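Local atomic coordinates of envelopment polyprotein (Bovine Schmallenberg virus BH80/Germany/2011, PDB entry 7A56), a protein that probably drives fusion of the viral envelope with the host-cell membrane during entry, as a class II fusion glycoprotein captured in its trimeric postfusion form. Residues E97-V109 against V200-C212. Numbering follows the deposited sequence.
Sequences ESLFSIIIYVRRV and VEVCITMAHESFC
Arg107 and Glu201 both hold CG anti to the backbone N (chi1 -180° and 179°), and the two extended chains run side by side. Arg108 starts the same way, but a turn about its third torsion (70°) folds its guanidinium back over Glu201 CB. Strands 98-109 and 200-206 are antiparallel neighbours in this class II fusion protein. A classic beta bulge sets both arginines opposite the single residue Glu201, whose carboxylate draws both charges. Glu201 O accepts a weak bond from Arg107 N and a straighter one from Arg108 N at 3.2 Å. Arg107 NE lies a long 3.8 Å from Glu201 OE1. Arg108 NH1 is 3.2 Å from the same oxygen, but OE1 sits well out of the guanidinium plane, so this is attraction of charges only. Arg108 NH2 also pairs with Asp199.

Before the bulge the ladder is regular. Ile103 and Thr205 exchange two backbone bonds, as do Tyr105 and Cys203; these four share one face. Thr205 OG1 lies at the edge of the Tyr105 ring, 3.7 Å from CD2, and shares a hydrogen bond with Ser210 OG. A type II turn, Met206 to Glu209, leads into strand 209-212, and the Cys203-Cys212 disulfide ties this hairpin across. Cys203 SG approaches the Tyr105 ring obliquely and touches Arg107 CB.

Ile104, Val106, Val202 and Ile204 form the opposite, apolar face. Ile102, Ile104 and Val202 reach strand 335-343. Met206 SD makes an oblique Met-aromatic contact with Phe100, and helix 23-40 packs against both side chains. Ile204 touches Ile102 through CG2 and Ile104 through CD1, whose contact with Ile104 CD1 is tight at 3.4 Å.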
loop_
_atom_site.group_PDB
_atom_site.type_symbol
_atom_site.label_atom_id
_atom_site.label_comp_id
_atom_site.label_asym_id
_atom_site.label_seq_id
_atom_site.Cartn_x
_atom_site.Cartn_y
_atom_site.Cartn_z
ATOM N N GLU A 97 -16.964 21.984 43.109
ATOM C CA GLU A 97 -16.328 22.948 42.240
ATOM C C GLU A 97 -15.189 22.306 41.450
ATOM O O GLU A 97 -14.650 21.262 41.830
ATOM C CB GLU A 97 -15.780 24.099 43.062
ATOM C CG GLU A 97 -15.007 23.624 44.280
ATOM C CD GLU A 97 -14.381 24.798 45.016
ATOM O OE1 GLU A 97 -13.818 25.685 44.327
ATOM O OE2 GLU A 97 -14.479 24.853 46.267
ATOM N N SER A 98 -14.833 22.955 40.346
ATOM C CA SER A 98 -13.720 22.496 39.513
ATOM C C SER A 98 -12.384 22.711 40.216
ATOM O O SER A 98 -12.173 23.716 40.888
ATOM C CB SER A 98 -13.725 23.237 38.169
ATOM O OG SER A 98 -14.721 22.705 37.300
ATOM N N LEU A 99 -11.469 21.764 40.047
ATOM C CA LEU A 99 -10.179 21.796 40.723
ATOM C C LEU A 99 -9.055 22.032 39.726
ATOM O O LEU A 99 -8.337 23.035 39.829
ATOM C CB LEU A 99 -9.943 20.481 41.481
ATOM C CG LEU A 99 -10.865 20.112 42.656
ATOM C CD1 LEU A 99 -10.919 18.616 42.803
ATOM C CD2 LEU A 99 -10.354 20.729 43.952
ATOM N N PHE A 100 -8.882 21.139 38.755
ATOM C CA PHE A 100 -7.824 21.388 37.773
ATOM C C PHE A 100 -8.103 20.534 36.556
ATOM O O PHE A 100 -9.076 19.783 36.523
ATOM C CB PHE A 100 -6.409 21.130 38.331
ATOM C CG PHE A 100 -6.175 19.705 38.791
ATOM C CD1 PHE A 100 -6.496 19.338 40.087
ATOM C CD2 PHE A 100 -5.593 18.769 37.946
ATOM C CE1 PHE A 100 -6.302 18.061 40.537
ATOM C CE2 PHE A 100 -5.403 17.445 38.373
ATOM C CZ PHE A 100 -5.747 17.102 39.693
ATOM N N SER A 101 -7.208 20.615 35.564
ATOM C CA SER A 101 -7.395 19.899 34.315
ATOM C C SER A 101 -6.197 18.991 34.031
ATOM O O SER A 101 -5.060 19.277 34.440
ATOM C CB SER A 101 -7.605 20.870 33.162
ATOM O OG SER A 101 -6.361 21.430 32.814
ATOM N N ILE A 102 -6.499 17.848 33.415
ATOM C CA ILE A 102 -5.514 16.921 32.864
ATOM C C ILE A 102 -5.764 16.889 31.370
ATOM O O ILE A 102 -6.901 16.654 30.940
ATOM C CB ILE A 102 -5.657 15.516 33.474
ATOM C CG1 ILE A 102 -5.398 15.548 35.000
ATOM C CG2 ILE A 102 -4.744 14.522 32.814
ATOM C CD1 ILE A 102 -5.594 14.190 35.695
ATOM N N ILE A 103 -4.711 17.083 30.586
ATOM C CA ILE A 103 -4.790 17.054 29.125
ATOM C C ILE A 103 -4.055 15.810 28.647
ATOM O O ILE A 103 -2.947 15.522 29.121
ATOM C CB ILE A 103 -4.203 18.352 28.546
ATOM C CG1 ILE A 103 -5.157 19.531 28.860
ATOM C CG2 ILE A 103 -3.915 18.277 27.013
ATOM C CD1 ILE A 103 -4.447 20.904 28.705
ATOM N N ILE A 104 -4.696 15.024 27.783
ATOM C CA ILE A 104 -4.028 13.913 27.110
ATOM C C ILE A 104 -3.532 14.414 25.747
ATOM O O ILE A 104 -4.337 14.812 24.890
ATOM C CB ILE A 104 -4.971 12.712 26.935
ATOM C CG1 ILE A 104 -5.664 12.310 28.261
ATOM C CG2 ILE A 104 -4.266 11.541 26.174
ATOM C CD1 ILE A 104 -4.642 11.846 29.338
ATOM N N TYR A 105 -2.208 14.428 25.546
ATOM C CA TYR A 105 -1.637 15.206 24.431
ATOM C C TYR A 105 -0.802 14.259 23.574
ATOM O O TYR A 105 0.143 13.645 24.085
ATOM C CB TYR A 105 -0.835 16.389 25.008
ATOM C CG TYR A 105 0.200 17.027 24.082
ATOM C CD1 TYR A 105 -0.065 17.231 22.745
ATOM C CD2 TYR A 105 1.416 17.446 24.576
ATOM C CE1 TYR A 105 0.917 17.817 21.879
ATOM C CE2 TYR A 105 2.390 18.032 23.759
ATOM C CZ TYR A 105 2.128 18.214 22.426
ATOM O OH TYR A 105 3.093 18.790 21.687
ATOM N N VAL A 106 -1.136 14.142 22.283
ATOM C CA VAL A 106 -0.371 13.259 21.358
ATOM C C VAL A 106 0.784 14.105 20.814
ATOM O O VAL A 106 0.654 14.876 19.863
ATOM C CB VAL A 106 -1.257 12.663 20.276
ATOM C CG1 VAL A 106 -0.464 11.617 19.384
ATOM C CG2 VAL A 106 -2.480 11.994 20.898
ATOM N N ARG A 107 1.933 14.011 21.473
ATOM C CA ARG A 107 2.984 14.969 21.199
ATOM C C ARG A 107 3.680 14.690 19.865
ATOM O O ARG A 107 4.084 15.625 19.192
ATOM C CB ARG A 107 4.009 14.980 22.322
ATOM C CG ARG A 107 5.137 16.006 22.048
ATOM C CD ARG A 107 5.873 16.418 23.273
ATOM N NE ARG A 107 7.096 17.119 22.907
ATOM C CZ ARG A 107 7.203 18.409 22.603
ATOM N NH1 ARG A 107 6.130 19.228 22.610
ATOM N NH2 ARG A 107 8.424 18.878 22.290
ATOM N N ARG A 108 3.820 13.435 19.480
ATOM C CA ARG A 108 4.451 13.172 18.176
ATOM C C ARG A 108 3.823 11.949 17.538
ATOM O O ARG A 108 3.553 10.943 18.205
ATOM C CB ARG A 108 5.963 13.016 18.348
ATOM C CG ARG A 108 6.696 12.628 17.015
ATOM C CD ARG A 108 8.232 12.574 17.288
ATOM N NE ARG A 108 8.554 11.413 18.130
ATOM C CZ ARG A 108 8.999 11.478 19.384
ATOM N NH1 ARG A 108 9.207 12.655 19.959
ATOM N NH2 ARG A 108 9.253 10.352 20.053
ATOM N N VAL A 109 3.518 12.056 16.242
ATOM C CA VAL A 109 3.170 10.899 15.427
ATOM C C VAL A 109 3.918 11.072 14.111
ATOM O O VAL A 109 3.689 12.059 13.399
ATOM C CB VAL A 109 1.676 10.780 15.115
ATOM C CG1 VAL A 109 1.497 9.616 14.161
ATOM C CG2 VAL A 109 0.798 10.555 16.417
ATOM N N VAL A 200 5.447 7.214 18.110
ATOM C CA VAL A 200 4.324 7.903 18.761
ATOM C C VAL A 200 4.737 8.233 20.183
ATOM O O VAL A 200 5.206 7.357 20.933
ATOM C CB VAL A 200 3.020 7.068 18.750
ATOM C CG1 VAL A 200 1.869 7.780 19.520
ATOM C CG2 VAL A 200 2.594 6.792 17.325
ATOM N N GLU A 201 4.572 9.499 20.549
ATOM C CA GLU A 201 4.812 9.923 21.909
ATOM C C GLU A 201 3.555 10.580 22.434
ATOM O O GLU A 201 2.958 11.439 21.765
ATOM C CB GLU A 201 6.001 10.878 21.956
ATOM C CG GLU A 201 6.316 11.420 23.393
ATOM C CD GLU A 201 7.354 12.540 23.326
ATOM O OE1 GLU A 201 7.285 13.359 22.380
ATOM O OE2 GLU A 201 8.244 12.580 24.181
ATOM N N VAL A 202 3.202 10.250 23.678
ATOM C CA VAL A 202 1.981 10.792 24.279
ATOM C C VAL A 202 2.328 11.354 25.642
ATOM O O VAL A 202 3.258 10.879 26.302
ATOM C CB VAL A 202 0.873 9.725 24.415
ATOM C CG1 VAL A 202 0.526 9.148 23.046
ATOM C CG2 VAL A 202 1.286 8.658 25.397
ATOM N N CYS A 203 1.625 12.430 26.039
ATOM C CA CYS A 203 1.947 13.136 27.269
ATOM C C CYS A 203 0.696 13.309 28.118
ATOM O O CYS A 203 -0.416 13.433 27.604
ATOM C CB CYS A 203 2.525 14.567 27.061
ATOM S SG CYS A 203 4.029 14.575 26.007
ATOM N N ILE A 204 0.904 13.293 29.427
ATOM C CA ILE A 204 -0.071 13.811 30.394
ATOM C C ILE A 204 0.317 15.252 30.661
ATOM O O ILE A 204 1.381 15.530 31.233
ATOM C CB ILE A 204 -0.051 13.008 31.704
ATOM C CG1 ILE A 204 -0.251 11.519 31.438
ATOM C CG2 ILE A 204 -1.183 13.508 32.710
ATOM C CD1 ILE A 204 -1.591 11.196 30.799
ATOM N N THR A 205 -0.552 16.183 30.310
ATOM C CA THR A 205 -0.210 17.592 30.441
ATOM C C THR A 205 -1.034 18.198 31.580
ATOM O O THR A 205 -2.279 18.166 31.565
ATOM C CB THR A 205 -0.428 18.301 29.110
ATOM O OG1 THR A 205 0.543 17.788 28.177
ATOM C CG2 THR A 205 -0.267 19.845 29.211
ATOM N N MET A 206 -0.335 18.657 32.609
ATOM C CA MET A 206 -0.934 19.377 33.718
ATOM C C MET A 206 -0.333 20.776 33.704
ATOM O O MET A 206 0.512 21.104 32.858
ATOM C CB MET A 206 -0.726 18.623 35.040
ATOM C CG MET A 206 -1.635 17.329 35.167
ATOM S SD MET A 206 -1.513 16.717 36.884
ATOM C CE MET A 206 0.261 16.245 36.777
ATOM N N ALA A 207 -0.805 21.620 34.588
ATOM C CA ALA A 207 -0.393 23.023 34.577
ATOM C C ALA A 207 1.132 23.166 34.607
ATOM O O ALA A 207 1.805 22.670 35.519
ATOM C CB ALA A 207 -1.018 23.751 35.771
ATOM N N HIS A 208 1.668 23.825 33.595
ATOM C CA HIS A 208 3.109 24.029 33.452
ATOM C C HIS A 208 3.987 22.796 33.693
ATOM O O HIS A 208 5.176 22.942 34.019
ATOM C CB HIS A 208 3.586 25.139 34.393
ATOM C CG HIS A 208 2.856 26.435 34.219
ATOM N ND1 HIS A 208 3.004 27.231 33.099
ATOM C CD2 HIS A 208 1.974 27.076 35.026
ATOM C CE1 HIS A 208 2.239 28.303 33.221
ATOM N NE2 HIS A 208 1.610 28.236 34.386
ATOM N N GLU A 209 3.440 21.584 33.568
ATOM C CA GLU A 209 4.341 20.439 33.500
ATOM C C GLU A 209 3.713 19.346 32.651
ATOM O O GLU A 209 2.510 19.077 32.753
ATOM C CB GLU A 209 4.692 19.910 34.904
ATOM C CG GLU A 209 6.000 19.070 34.897
ATOM C CD GLU A 209 6.673 18.957 36.289
ATOM O OE1 GLU A 209 5.968 19.236 37.305
ATOM O OE2 GLU A 209 7.909 18.597 36.333
ATOM N N SER A 210 4.526 18.708 31.816
ATOM C CA SER A 210 4.053 17.566 31.048
ATOM C C SER A 210 4.878 16.316 31.378
ATOM O O SER A 210 6.029 16.410 31.805
ATOM C CB SER A 210 4.108 17.859 29.517
ATOM O OG SER A 210 2.951 18.578 29.084
ATOM N N PHE A 211 4.250 15.150 31.244
ATOM C CA PHE A 211 4.880 13.861 31.507
ATOM C C PHE A 211 4.671 12.956 30.308
ATOM O O PHE A 211 3.537 12.588 29.987
ATOM C CB PHE A 211 4.303 13.243 32.791
ATOM C CG PHE A 211 4.559 14.097 33.997
ATOM C CD1 PHE A 211 5.760 13.991 34.703
ATOM C CD2 PHE A 211 3.638 15.066 34.387
ATOM C CE1 PHE A 211 6.013 14.809 35.783
ATOM C CE2 PHE A 211 3.878 15.872 35.492
ATOM C CZ PHE A 211 5.077 15.759 36.182
ATOM N N CYS A 212 5.764 12.595 29.634
ATOM C CA CYS A 212 5.659 12.052 28.294
ATOM C C CYS A 212 6.336 10.698 28.172
ATOM O O CYS A 212 7.264 10.391 28.910
ATOM C CB CYS A 212 6.315 12.988 27.260
ATOM S SG CYS A 212 5.598 14.626 27.300
HETATM O O HOH W 1 -3.655 20.697 32.008
HETATM O O HOH W 2 -3.630 20.945 35.958
HETATM O O HOH W 3 10.995 11.152 22.725
#